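Local coordinates for protein alpha-14 giardin (Giardia lamblia, PDB 3CHJ) that binds calcium ions and phosphatidylserine as a member of the annexin family and may act as a calcium-regulated structural element linking the phospholipid bilayer to the underlying axoneme, at residues C103-L108 with E230-L235; E167-V172 with A210-D215; S68-S73 with G301-A306; P40-R45 with Y79-Q84. All coordinates share one frame; numbering follows the deposited sequence.

Contact 1 (C103-L108 with E230-L235)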
loop_
_atom_site.group_PDB
_atom_site.type_symbol
_atom_site.label_atom_id
_atom_site.label_comp_id
_atom_site.label_asym_id
_atom_site.label_seq_id
_atom_site.Cartn_x
_atom_site.Cartn_y
_atom_site.Cartn_z
ATOM N N CYS A 103 3.278 -3.574 8.197
ATOM C CA CYS A 103 2.233 -4.004 7.267
ATOM C C CYS A 103 0.924 -3.285 7.535
ATOM O O CYS A 103 0.275 -2.820 6.609
ATOM C CB CYS A 103 2.048 -5.512 7.365
ATOM S SG CYS A 103 0.847 -6.157 6.187
ATOM N N LEU A 104 0.556 -3.164 8.811
ATOM C CA LEU A 104 -0.697 -2.512 9.192
ATOM C C LEU A 104 -0.645 -1.044 8.759
ATOM O O LEU A 104 -1.628 -0.510 8.277
ATOM C CB LEU A 104 -0.909 -2.654 10.707
ATOM C CG LEU A 104 -1.153 -4.104 11.150
ATOM C CD1 LEU A 104 -1.333 -4.144 12.688
ATOM C CD2 LEU A 104 -2.337 -4.707 10.431
ATOM N N VAL A 105 0.504 -0.392 8.944
ATOM C CA VAL A 105 0.677 0.992 8.472
ATOM C C VAL A 105 0.554 1.091 6.949
ATOM O O VAL A 105 -0.215 1.918 6.431
ATOM C CB VAL A 105 2.005 1.560 8.992
ATOM C CG1 VAL A 105 2.363 2.931 8.332
ATOM C CG2 VAL A 105 1.905 1.691 10.535
ATOM N N ASP A 106 1.252 0.207 6.241
ATOM C CA ASP A 106 1.246 0.242 4.777
ATOM C C ASP A 106 -0.160 0.082 4.230
ATOM O O ASP A 106 -0.516 0.717 3.225
ATOM C CB ASP A 106 2.083 -0.902 4.206
ATOM C CG ASP A 106 3.583 -0.679 4.345
ATOM O OD1 ASP A 106 4.047 0.445 4.687
ATOM O OD2 ASP A 106 4.299 -1.667 4.076
ATOM N N VAL A 107 -0.944 -0.791 4.859
ATOM C CA VAL A 107 -2.283 -1.096 4.352
ATOM C C VAL A 107 -3.248 0.018 4.704
ATOM O O VAL A 107 -3.891 0.612 3.826
ATOM C CB VAL A 107 -2.798 -2.439 4.904
ATOM C CG1 VAL A 107 -4.273 -2.634 4.550
ATOM C CG2 VAL A 107 -1.941 -3.592 4.363
ATOM N N LEU A 108 -3.360 0.323 5.986
ATOM C CA LEU A 108 -4.447 1.190 6.432
ATOM C C LEU A 108 -4.313 2.615 5.933
ATOM O O LEU A 108 -5.334 3.294 5.752
ATOM C CB LEU A 108 -4.583 1.138 7.946
ATOM C CG LEU A 108 -5.177 -0.189 8.410
ATOM C CD1 LEU A 108 -4.995 -0.378 9.913
ATOM C CD2 LEU A 108 -6.688 -0.244 8.030
ATOM N N GLU A 230 7.375 8.557 11.898
ATOM C CA GLU A 230 7.765 9.358 10.742
ATOM C C GLU A 230 7.356 8.723 9.420
ATOM O O GLU A 230 6.823 9.403 8.549
ATOM C CB GLU A 230 9.268 9.618 10.771
ATOM C CG GLU A 230 9.730 10.545 9.686
ATOM C CD GLU A 230 11.218 10.778 9.701
ATOM O OE1 GLU A 230 11.915 10.171 10.551
ATOM O OE2 GLU A 230 11.695 11.554 8.843
ATOM N N TYR A 231 7.561 7.422 9.283
ATOM C CA TYR A 231 7.150 6.723 8.073
ATOM C C TYR A 231 5.626 6.849 7.897
ATOM O O TYR A 231 5.139 7.173 6.797
ATOM C CB TYR A 231 7.564 5.249 8.169
ATOM C CG TYR A 231 7.067 4.467 6.992
ATOM C CD1 TYR A 231 7.745 4.490 5.771
ATOM C CD2 TYR A 231 5.919 3.703 7.098
ATOM C CE1 TYR A 231 7.254 3.766 4.665
ATOM C CE2 TYR A 231 5.415 2.981 5.997
ATOM C CZ TYR A 231 6.111 3.015 4.789
ATOM O OH TYR A 231 5.635 2.302 3.699
ATOM N N ALA A 232 4.885 6.603 8.976
ATOM C CA ALA A 232 3.418 6.604 8.927
ATOM C C ALA A 232 2.876 7.970 8.518
ATOM O O ALA A 232 2.028 8.044 7.635
ATOM C CB ALA A 232 2.839 6.175 10.243
ATOM N N PHE A 233 3.359 9.040 9.139
ATOM C CA PHE A 233 2.827 10.375 8.784
ATOM C C PHE A 233 3.288 10.846 7.415
ATOM O O PHE A 233 2.529 11.543 6.707
ATOM C CB PHE A 233 3.106 11.395 9.891
ATOM C CG PHE A 233 2.149 11.285 11.037
ATOM C CD1 PHE A 233 1.030 12.130 11.097
ATOM C CD2 PHE A 233 2.333 10.337 12.033
ATOM C CE1 PHE A 233 0.102 12.034 12.156
ATOM C CE2 PHE A 233 1.415 10.229 13.094
ATOM C CZ PHE A 233 0.310 11.092 13.164
ATOM N N LYS A 234 4.501 10.469 7.012
ATOM C CA LYS A 234 4.932 10.754 5.637
ATOM C C LYS A 234 4.054 9.988 4.638
ATOM O O LYS A 234 3.627 10.545 3.614
ATOM C CB LYS A 234 6.391 10.348 5.431
ATOM C CG LYS A 234 7.412 11.285 6.035
ATOM C CD LYS A 234 8.804 10.717 5.792
ATOM C CE LYS A 234 9.827 11.777 6.113
ATOM N NZ LYS A 234 11.217 11.319 5.800
ATOM N N LEU A 235 3.782 8.719 4.941
ATOM C CA LEU A 235 2.988 7.879 4.044
ATOM C C LEU A 235 1.561 8.431 3.925
ATOM O O LEU A 235 1.050 8.536 2.805
ATOM C CB LEU A 235 3.001 6.426 4.528
ATOM C CG LEU A 235 2.227 5.480 3.603
ATOM C CD1 LEU A 235 2.869 5.408 2.233
ATOM C CD2 LEU A 235 2.104 4.086 4.245
#
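Val105 and Ala232 mark the closest backbone approach, with their CA atoms 6.3 Å apart. The two helical segments run in the same direction and almost parallel, their axes 9° from one another and 10.1 Å apart at closest approach. Val105 makes its contacts through one methyl: CG1, anti to the backbone N (chi1 170°), lies 3.8 Å from Ala232 CB and also reaches the edge of the Tyr231 ring near CD2, close to the ring plane. One turn after Tyr231, Leu235 CD2 comes against the backbone of the other helix, 3.9 Å from Val105 O and 4.0 Å from Asp106 CA.

Beside this apolar patch sits the polar link. Tyr231 OH donates to Asp106 OD1 over 2.6 Å, a short bond. The two side chains cross at about a right angle, and the hydroxyl meets OD1 from above the carboxylate plane, 35° out of it, while OD1 itself stays near the plane of the ring. The same hydroxyl is hydrogen-bonded to Ser250 OG. The other carboxylate oxygen, Asp106 OD2, takes salt bridges from Arg264 and Arg267, and Arg264 also makes a cation-pi contact with Tyr231. Two arginines and a phenol around one buried aspartate would favour its ionised form. Its place near the middle of the molecule is consistent with the hydrophilic core that runs between the modules of annexins.

Helix 144-154 covers one side of the junction, where Trp145 touches both Val105 and Ala232, and helix 243-254 packs on Tyr231 and Leu235.

Contact 2 (E167-V172 with A210-D215)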
loop_
_atom_site.group_PDB
_atom_site.type_symbol
_atom_site.label_atom_id
_atom_site.label_comp_id
_atom_site.label_asym_id
_atom_site.label_seq_id
_atom_site.Cartn_x
_atom_site.Cartn_y
_atom_site.Cartn_z
ATOM N N GLU A 167 -7.841 27.347 10.830
ATOM C CA GLU A 167 -7.623 27.071 12.246
ATOM C C GLU A 167 -6.614 25.943 12.452
ATOM O O GLU A 167 -5.698 26.073 13.255
ATOM C CB GLU A 167 -8.936 26.690 12.924
ATOM C CG GLU A 167 -9.969 27.805 13.016
ATOM C CD GLU A 167 -11.282 27.311 13.630
ATOM O OE1 GLU A 167 -11.885 26.350 13.098
ATOM O OE2 GLU A 167 -11.717 27.887 14.652
ATOM N N ASP A 168 -6.807 24.835 11.734
ATOM C CA ASP A 168 -5.890 23.694 11.838
ATOM C C ASP A 168 -4.495 24.014 11.322
ATOM O O ASP A 168 -3.511 23.444 11.802
ATOM C CB ASP A 168 -6.440 22.486 11.092
ATOM C CG ASP A 168 -7.619 21.867 11.790
ATOM O OD1 ASP A 168 -7.820 22.147 13.003
ATOM O OD2 ASP A 168 -8.337 21.096 11.122
ATOM N N LEU A 169 -4.410 24.930 10.363
ATOM C CA LEU A 169 -3.116 25.361 9.825
ATOM C C LEU A 169 -2.260 26.002 10.912
ATOM O O LEU A 169 -1.069 25.696 11.058
ATOM C CB LEU A 169 -3.340 26.349 8.676
ATOM C CG LEU A 169 -2.105 26.823 7.933
ATOM C CD1 LEU A 169 -1.346 25.614 7.388
ATOM C CD2 LEU A 169 -2.527 27.734 6.826
ATOM N N VAL A 170 -2.873 26.906 11.678
ATOM C CA VAL A 170 -2.199 27.544 12.786
ATOM C C VAL A 170 -1.771 26.503 13.824
ATOM O O VAL A 170 -0.645 26.531 14.342
ATOM C CB VAL A 170 -3.103 28.638 13.401
ATOM C CG1 VAL A 170 -2.516 29.161 14.679
ATOM C CG2 VAL A 170 -3.289 29.774 12.378
ATOM N N LEU A 171 -2.670 25.562 14.102
ATOM C CA LEU A 171 -2.400 24.506 15.071
ATOM C C LEU A 171 -1.266 23.557 14.644
ATOM O O LEU A 171 -0.394 23.215 15.455
ATOM C CB LEU A 171 -3.685 23.720 15.357
ATOM C CG LEU A 171 -4.726 24.517 16.161
ATOM C CD1 LEU A 171 -6.055 23.790 16.118
ATOM C CD2 LEU A 171 -4.257 24.724 17.593
ATOM N N VAL A 172 -1.274 23.164 13.370
ATOM C CA VAL A 172 -0.218 22.265 12.905
ATOM C C VAL A 172 1.153 22.953 12.799
ATOM O O VAL A 172 2.184 22.340 13.087
ATOM C CB VAL A 172 -0.592 21.468 11.631
ATOM C CG1 VAL A 172 -0.393 22.266 10.325
ATOM C CG2 VAL A 172 0.217 20.158 11.618
ATOM N N ALA A 210 1.784 28.539 1.285
ATOM C CA ALA A 210 1.339 29.906 0.974
ATOM C C ALA A 210 1.540 30.834 2.164
ATOM O O ALA A 210 1.972 31.982 2.003
ATOM C CB ALA A 210 -0.105 29.898 0.548
ATOM N N LYS A 211 1.245 30.329 3.362
ATOM C CA LYS A 211 1.266 31.138 4.576
ATOM C C LYS A 211 2.659 31.262 5.201
ATOM O O LYS A 211 2.974 32.307 5.779
ATOM C CB LYS A 211 0.263 30.588 5.603
ATOM C CG LYS A 211 0.090 31.483 6.841
ATOM C CD LYS A 211 -0.921 30.885 7.814
ATOM C CE LYS A 211 -1.076 31.740 9.063
ATOM N NZ LYS A 211 -1.801 33.022 8.759
ATOM N N TYR A 212 3.480 30.206 5.085
ATOM C CA TYR A 212 4.768 30.124 5.772
ATOM C C TYR A 212 5.980 30.232 4.857
ATOM O O TYR A 212 6.969 29.505 5.012
ATOM C CB TYR A 212 4.817 28.882 6.680
ATOM C CG TYR A 212 3.687 28.902 7.685
ATOM C CD1 TYR A 212 3.615 29.896 8.660
ATOM C CD2 TYR A 212 2.678 27.936 7.652
ATOM C CE1 TYR A 212 2.559 29.933 9.573
ATOM C CE2 TYR A 212 1.615 27.958 8.569
ATOM C CZ TYR A 212 1.568 28.962 9.524
ATOM O OH TYR A 212 0.536 29.017 10.432
ATOM N N ASN A 213 5.873 31.175 3.921
ATOM C CA ASN A 213 6.963 31.565 3.035
ATOM C C ASN A 213 7.609 30.376 2.330
ATOM O O ASN A 213 8.839 30.285 2.262
ATOM C CB ASN A 213 8.011 32.371 3.810
ATOM C CG ASN A 213 8.999 33.095 2.886
ATOM O OD1 ASN A 213 8.618 33.679 1.862
ATOM N ND2 ASN A 213 10.265 33.051 3.248
ATOM N N GLY A 214 6.765 29.466 1.836
ATOM C CA GLY A 214 7.219 28.308 1.066
ATOM C C GLY A 214 7.692 27.103 1.865
ATOM O O GLY A 214 8.156 26.116 1.280
ATOM N N ASP A 215 7.582 27.161 3.196
ATOM C CA ASP A 215 7.922 26.002 4.035
ATOM C C ASP A 215 7.041 24.828 3.634
ATOM O O ASP A 215 5.956 25.035 3.118
ATOM C CB ASP A 215 7.720 26.284 5.521
ATOM C CG ASP A 215 8.844 27.110 6.151
ATOM O OD1 ASP A 215 9.861 27.443 5.480
ATOM O OD2 ASP A 215 8.704 27.418 7.362
#
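Tyr212 sets its ring beside Leu169, and the two side chains run past each other in opposite directions. Leu169 CG approaches the ring obliquely, 3.9 Å from Tyr212 CE2, with CD1 of the same leucine close behind at 4.0 Å. One face of the ring is taken by its own neighbour in sequence: Lys211 CG stands 3.9 Å above the plane, over the centre. Arg173 adds a cation-pi contact to this ring, and Tyr208 meets it with its plane steeply inclined. At the phenol end, Tyr212 OH comes to 3.7 Å from Leu169 O, a contact rather than a hydrogen bond, and lies near Val170 CA.

The aliphatic chain of Lys211 completes the grip on the leucine. It is extended as far as CE, bringing CD to 3.7 Å from Leu169 CD2, and then turns at chi4 (71°) to place NZ. Val170 CG2 touches Lys211 CE more loosely, at 4.4 Å.

Helix 162-177, which carries Leu169, leads directly into an annexin calcium site: Ala175, Thr178, Gly180, Glu185 and Glu224 surround the bound calcium ion, about 13 Å from the side chain of Val170. Across from it, helix 198-211 ends and the chain reverses in a type I' turn from Tyr212 to Asp215, closed by a bond of 3.0 Å from Asp215 N to Tyr212 O, with Asn213 and Gly214 both at positive phi. Asp215 OD2 then forms a salt bridge with Arg173, on the same helix as Leu169.

Contact 3 (S68-S73 with G301-A306)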
loop_
_atom_site.group_PDB
_atom_site.type_symbol
_atom_site.label_atom_id
_atom_site.label_comp_id
_atom_site.label_asym_id
_atom_site.label_seq_id
_atom_site.Cartn_x
_atom_site.Cartn_y
_atom_site.Cartn_z
ATOM N N SER A 68 10.181 -19.520 -6.448
ATOM C CA SER A 68 10.753 -19.164 -5.159
ATOM C C SER A 68 9.653 -18.500 -4.331
ATOM O O SER A 68 8.671 -18.045 -4.898
ATOM C CB SER A 68 11.918 -18.186 -5.328
ATOM O OG SER A 68 13.028 -18.818 -5.975
ATOM N N LYS A 69 9.841 -18.438 -3.017
ATOM C CA LYS A 69 8.822 -17.939 -2.097
ATOM C C LYS A 69 8.407 -16.513 -2.411
ATOM O O LYS A 69 7.196 -16.201 -2.413
ATOM C CB LYS A 69 9.296 -18.034 -0.641
ATOM C CG LYS A 69 8.146 -17.940 0.356
ATOM C CD LYS A 69 8.589 -18.288 1.780
ATOM C CE LYS A 69 7.374 -18.330 2.719
ATOM N NZ LYS A 69 6.655 -17.016 2.756
ATOM N N ASP A 70 9.388 -15.649 -2.679
ATOM C CA ASP A 70 9.077 -14.236 -2.986
ATOM C C ASP A 70 8.115 -14.075 -4.175
ATOM O O ASP A 70 7.091 -13.367 -4.097
ATOM C CB ASP A 70 10.345 -13.341 -3.125
ATOM C CG ASP A 70 11.362 -13.810 -4.200
ATOM O OD1 ASP A 70 11.162 -14.794 -4.945
ATOM O OD2 ASP A 70 12.417 -13.121 -4.279
ATOM N N PHE A 71 8.440 -14.746 -5.267
ATOM C CA PHE A 71 7.665 -14.681 -6.504
ATOM C C PHE A 71 6.299 -15.387 -6.376
ATOM O O PHE A 71 5.275 -14.870 -6.872
ATOM C CB PHE A 71 8.541 -15.243 -7.643
ATOM C CG PHE A 71 7.984 -15.056 -9.034
ATOM C CD1 PHE A 71 7.303 -13.896 -9.399
ATOM C CD2 PHE A 71 8.179 -16.036 -9.991
ATOM C CE1 PHE A 71 6.801 -13.737 -10.690
ATOM C CE2 PHE A 71 7.677 -15.892 -11.278
ATOM C CZ PHE A 71 6.987 -14.728 -11.629
ATOM N N GLU A 72 6.255 -16.553 -5.719
ATOM C CA GLU A 72 4.981 -17.258 -5.497
ATOM C C GLU A 72 4.009 -16.375 -4.699
ATOM O O GLU A 72 2.826 -16.258 -5.041
ATOM C CB GLU A 72 5.170 -18.586 -4.745
ATOM C CG GLU A 72 3.836 -19.235 -4.490
ATOM C CD GLU A 72 3.838 -20.416 -3.553
ATOM O OE1 GLU A 72 4.914 -20.835 -3.074
ATOM O OE2 GLU A 72 2.722 -20.923 -3.287
ATOM N N SER A 73 4.538 -15.767 -3.648
ATOM C CA SER A 73 3.737 -14.911 -2.772
ATOM C C SER A 73 3.183 -13.731 -3.556
ATOM O O SER A 73 1.994 -13.391 -3.448
ATOM C CB SER A 73 4.582 -14.439 -1.615
ATOM O OG SER A 73 4.860 -15.565 -0.781
ATOM N N GLY A 301 17.324 -11.652 -11.073
ATOM C CA GLY A 301 16.468 -12.687 -11.620
ATOM C C GLY A 301 15.041 -12.272 -11.897
ATOM O O GLY A 301 14.730 -11.072 -12.000
ATOM N N VAL A 302 14.199 -13.277 -12.055
ATOM C CA VAL A 302 12.832 -13.118 -12.506
ATOM C C VAL A 302 12.015 -12.242 -11.553
ATOM O O VAL A 302 11.130 -11.504 -12.003
ATOM C CB VAL A 302 12.140 -14.493 -12.772
ATOM C CG1 VAL A 302 11.881 -15.264 -11.492
ATOM C CG2 VAL A 302 10.880 -14.315 -13.621
ATOM N N TYR A 303 12.311 -12.316 -10.266
ATOM C CA TYR A 303 11.551 -11.526 -9.290
ATOM C C TYR A 303 11.717 -10.042 -9.564
ATOM O O TYR A 303 10.742 -9.280 -9.541
ATOM C CB TYR A 303 11.952 -11.882 -7.846
ATOM C CG TYR A 303 11.232 -11.077 -6.779
ATOM C CD1 TYR A 303 9.882 -11.282 -6.525
ATOM C CD2 TYR A 303 11.903 -10.104 -6.040
ATOM C CE1 TYR A 303 9.219 -10.547 -5.541
ATOM C CE2 TYR A 303 11.259 -9.361 -5.053
ATOM C CZ TYR A 303 9.909 -9.587 -4.817
ATOM O OH TYR A 303 9.281 -8.836 -3.852
ATOM N N GLY A 304 12.947 -9.614 -9.805
ATOM C CA GLY A 304 13.211 -8.224 -10.156
ATOM C C GLY A 304 12.499 -7.837 -11.434
ATOM O O GLY A 304 11.922 -6.751 -11.523
ATOM N N ASP A 305 12.518 -8.726 -12.424
ATOM C CA ASP A 305 11.842 -8.458 -13.693
ATOM C C ASP A 305 10.342 -8.311 -13.485
ATOM O O ASP A 305 9.707 -7.467 -14.112
ATOM C CB ASP A 305 12.172 -9.559 -14.710
ATOM C CG ASP A 305 13.644 -9.519 -15.158
ATOM O OD1 ASP A 305 14.313 -8.470 -15.021
ATOM O OD2 ASP A 305 14.124 -10.564 -15.649
ATOM N N ALA A 306 9.779 -9.108 -12.574
ATOM C CA ALA A 306 8.349 -9.036 -12.286
ATOM C C ALA A 306 7.951 -7.718 -11.629
ATOM O O ALA A 306 6.923 -7.138 -11.987
ATOM C CB ALA A 306 7.906 -10.219 -11.415
#
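Phe71 and Tyr303 bring their CA atoms to 5.7 Å where the two helical segments cross at 34°, their axes 9.6 Å apart at closest approach. The carboxylate of Asp70 lies flat over one face of the Tyr303 ring, the two planes only 13° apart, with OD2 3.4 Å from Tyr303 CG and offset toward the rim. Asp70 CG sits between the backbone N and the carbonyl carbon, the crowded position, and this chi1 of 57° brings it to 3.7 Å from Tyr303 CD1. Asp70 CB lies over the same ring, 4.0 Å from its centroid, as a CH-pi contact. Asp70 OD1 also receives a weak bond from Phe71 N.

Helix 301-310 belongs to the fourth annexin repeat, and here it returns to a helix more than two hundred residues earlier, consistent with the annexin fold, where the fourth repeat closes back on the early part of the chain. Asn266 joins both sides, hydrogen-bonded to Tyr303 OH through OD1 and to Asp70 O through ND2.

Phe71 supplies the apolar half. Its ring takes Ala306 CB obliquely near CE1, at 3.8 Å, and Val302 CG1 near CD2, at 4.1 Å, while Ile33 of helix 31-38 packs on both Phe71 and Ala306.

Contact 4 (P40-R45 with Y79-Q84)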
loop_
_atom_site.group_PDB
_atom_site.type_symbol
_atom_site.label_atom_id
_atom_site.label_comp_id
_atom_site.label_asym_id
_atom_site.label_seq_id
_atom_site.Cartn_x
_atom_site.Cartn_y
_atom_site.Cartn_z
ATOM N N PRO A 40 -8.936 -8.028 -15.187
ATOM C CA PRO A 40 -9.373 -7.501 -13.891
ATOM C C PRO A 40 -9.275 -8.557 -12.782
ATOM O O PRO A 40 -9.356 -9.746 -13.061
ATOM C CB PRO A 40 -10.837 -7.110 -14.140
ATOM C CG PRO A 40 -11.266 -7.909 -15.303
ATOM C CD PRO A 40 -10.050 -8.138 -16.152
ATOM N N PRO A 41 -9.067 -8.127 -11.525
ATOM C CA PRO A 41 -8.897 -9.058 -10.405
ATOM C C PRO A 41 -9.994 -10.109 -10.239
ATOM O O PRO A 41 -9.699 -11.236 -9.839
ATOM C CB PRO A 41 -8.849 -8.123 -9.190
ATOM C CG PRO A 41 -8.207 -6.908 -9.741
ATOM C CD PRO A 41 -8.864 -6.734 -11.092
ATOM N N ASN A 42 -11.242 -9.762 -10.542
ATOM C CA ASN A 42 -12.312 -10.739 -10.371
ATOM C C ASN A 42 -12.179 -11.898 -11.342
ATOM O O ASN A 42 -12.487 -13.035 -10.989
ATOM C CB ASN A 42 -13.698 -10.086 -10.459
ATOM C CG ASN A 42 -14.039 -9.270 -9.215
ATOM O OD1 ASN A 42 -13.748 -9.670 -8.072
ATOM N ND2 ASN A 42 -14.672 -8.120 -9.429
ATOM N N GLN A 43 -11.686 -11.605 -12.538
ATOM C CA GLN A 43 -11.434 -12.643 -13.538
ATOM C C GLN A 43 -10.214 -13.481 -13.167
ATOM O O GLN A 43 -10.186 -14.692 -13.416
ATOM C CB GLN A 43 -11.262 -12.045 -14.937
ATOM C CG GLN A 43 -12.521 -11.350 -15.436
ATOM C CD GLN A 43 -12.546 -11.096 -16.937
ATOM O OE1 GLN A 43 -11.552 -11.257 -17.647
ATOM N NE2 GLN A 43 -13.711 -10.694 -17.425
ATOM N N LEU A 44 -9.195 -12.842 -12.591
ATOM C CA LEU A 44 -8.023 -13.587 -12.119
ATOM C C LEU A 44 -8.397 -14.549 -10.990
ATOM O O LEU A 44 -7.907 -15.680 -10.939
ATOM C CB LEU A 44 -6.927 -12.616 -11.676
ATOM C CG LEU A 44 -6.370 -11.694 -12.770
ATOM C CD1 LEU A 44 -5.493 -10.568 -12.176
ATOM C CD2 LEU A 44 -5.594 -12.485 -13.847
ATOM N N ARG A 45 -9.263 -14.101 -10.080
ATOM C CA ARG A 45 -9.757 -14.997 -9.047
ATOM C C ARG A 45 -10.585 -16.131 -9.646
ATOM O O ARG A 45 -10.452 -17.267 -9.210
ATOM C CB ARG A 45 -10.538 -14.263 -7.959
ATOM C CG ARG A 45 -10.993 -15.213 -6.839
ATOM C CD ARG A 45 -11.883 -14.525 -5.827
ATOM N NE ARG A 45 -13.091 -13.980 -6.448
ATOM C CZ ARG A 45 -14.010 -13.274 -5.795
ATOM N NH1 ARG A 45 -13.857 -13.023 -4.505
ATOM N NH2 ARG A 45 -15.073 -12.815 -6.438
ATOM N N TYR A 79 -3.672 -12.314 -7.872
ATOM C CA TYR A 79 -4.853 -12.957 -8.466
ATOM C C TYR A 79 -6.076 -12.861 -7.537
ATOM O O TYR A 79 -7.025 -13.632 -7.651
ATOM C CB TYR A 79 -4.546 -14.412 -8.881
ATOM C CG TYR A 79 -3.504 -14.607 -9.984
ATOM C CD1 TYR A 79 -3.022 -13.544 -10.754
ATOM C CD2 TYR A 79 -3.050 -15.881 -10.294
ATOM C CE1 TYR A 79 -2.084 -13.747 -11.768
ATOM C CE2 TYR A 79 -2.110 -16.100 -11.288
ATOM C CZ TYR A 79 -1.639 -15.037 -12.044
ATOM O OH TYR A 79 -0.696 -15.270 -13.036
ATOM N N LYS A 80 -6.030 -11.909 -6.610
ATOM C CA LYS A 80 -7.063 -11.744 -5.587
ATOM C C LYS A 80 -7.795 -10.440 -5.818
ATOM O O LYS A 80 -7.186 -9.462 -6.225
ATOM C CB LYS A 80 -6.416 -11.649 -4.193
ATOM C CG LYS A 80 -6.063 -12.966 -3.604
ATOM C CD LYS A 80 -5.221 -12.819 -2.382
ATOM C CE LYS A 80 -4.604 -14.164 -2.069
ATOM N NZ LYS A 80 -5.629 -15.232 -1.909
ATOM N N PRO A 81 -9.099 -10.399 -5.495
ATOM C CA PRO A 81 -9.708 -9.079 -5.412
ATOM C C PRO A 81 -9.021 -8.223 -4.328
ATOM O O PRO A 81 -8.602 -8.750 -3.302
ATOM C CB PRO A 81 -11.150 -9.390 -4.989
ATOM C CG PRO A 81 -11.360 -10.816 -5.372
ATOM C CD PRO A 81 -10.048 -11.481 -5.172
ATOM N N ARG A 82 -8.949 -6.920 -4.568
ATOM C CA ARG A 82 -8.285 -5.954 -3.677
ATOM C C ARG A 82 -8.714 -6.068 -2.211
ATOM O O ARG A 82 -7.883 -6.174 -1.296
ATOM C CB ARG A 82 -8.572 -4.545 -4.196
ATOM C CG ARG A 82 -8.229 -3.412 -3.255
ATOM C CD ARG A 82 -8.605 -2.072 -3.880
ATOM N NE ARG A 82 -7.734 -1.002 -3.395
ATOM C CZ ARG A 82 -6.418 -0.983 -3.595
ATOM N NH1 ARG A 82 -5.835 -1.972 -4.259
ATOM N NH2 ARG A 82 -5.682 0.010 -3.126
ATOM N N ALA A 83 -10.023 -6.031 -1.985
ATOM C CA ALA A 83 -10.549 -6.044 -0.625
ATOM C C ALA A 83 -10.120 -7.308 0.112
ATOM O O ALA A 83 -9.787 -7.259 1.297
ATOM C CB ALA A 83 -12.066 -5.904 -0.641
ATOM N N GLN A 84 -10.140 -8.439 -0.586
ATOM C CA GLN A 84 -9.709 -9.709 -0.016
ATOM C C GLN A 84 -8.222 -9.662 0.371
ATOM O O GLN A 84 -7.841 -10.038 1.479
ATOM C CB GLN A 84 -9.943 -10.835 -1.031
ATOM C CG GLN A 84 -9.684 -12.205 -0.460
ATOM C CD GLN A 84 -10.818 -12.678 0.435
ATOM O OE1 GLN A 84 -11.990 -12.369 0.196
ATOM N NE2 GLN A 84 -10.474 -13.438 1.468
#
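Tyr79, Pro81 and Leu44 give up the most surface here, where the first turn of helix 41-55 meets the short linker between helices 69-78 and 82-94 of this all-helical annexin fold. Leu44 meets Tyr79 at about a right angle: the CB atoms of the two residues are 4.1 Å apart, and Leu44 CD1 reaches Tyr79 CD1 at the same distance. The ring's polar end is held by the carbonyl oxygen of Leu32, and the Tyr79 side chain also touches Ile35 and Ala36 of helix 31-38.

Pro81, at the N-cap position of helix 82-94, is covered from the other helix by Arg45. The arginine side chain crosses the proline ring, with Arg45 CD 3.6 Å from Pro81 CD, and bends at chi3 (59°) to bring NE round. One face of the guanidinium then covers Pro81 CG, which is 3.4 Å from Arg45 NH1. Asn42 OD1 approaches the same CG at 3.8 Å, and Pro41 CB rests on Lys80 O at 3.7 Å.

Tyr79 O comes within 3.3 Å of Arg45 N, but the N-H is not aimed at it; that amide bonds instead to Pro41 O within its own helix. Helix start and linker meet by van der Waals fit of proline and aliphatic surface, with the arginine lending a flat face rather than its N-H donors.

How the contacts relate
Contact 4 closes first along the chain and contact 1 opens after it; contact 2 falls wholly within the span bridged by contact 1, which in turn falls within that of contact 3. Contacts 3 and 4 alternate their segments, their centres about 19 Å apart, and are linked by the consecutive helices 69-78 and 82-94; helix 101-108 then carries the chain to contact 1. That contact is nearest the middle, its centre about 8 Å from the chain's centre and about 23 to 24 Å from the centres of the others. Contacts 2 and 3 sit on opposite sides of the chain's centre, their centres about 45 Å apart, so the calcium-bearing region is distant from the closure between early and late helices.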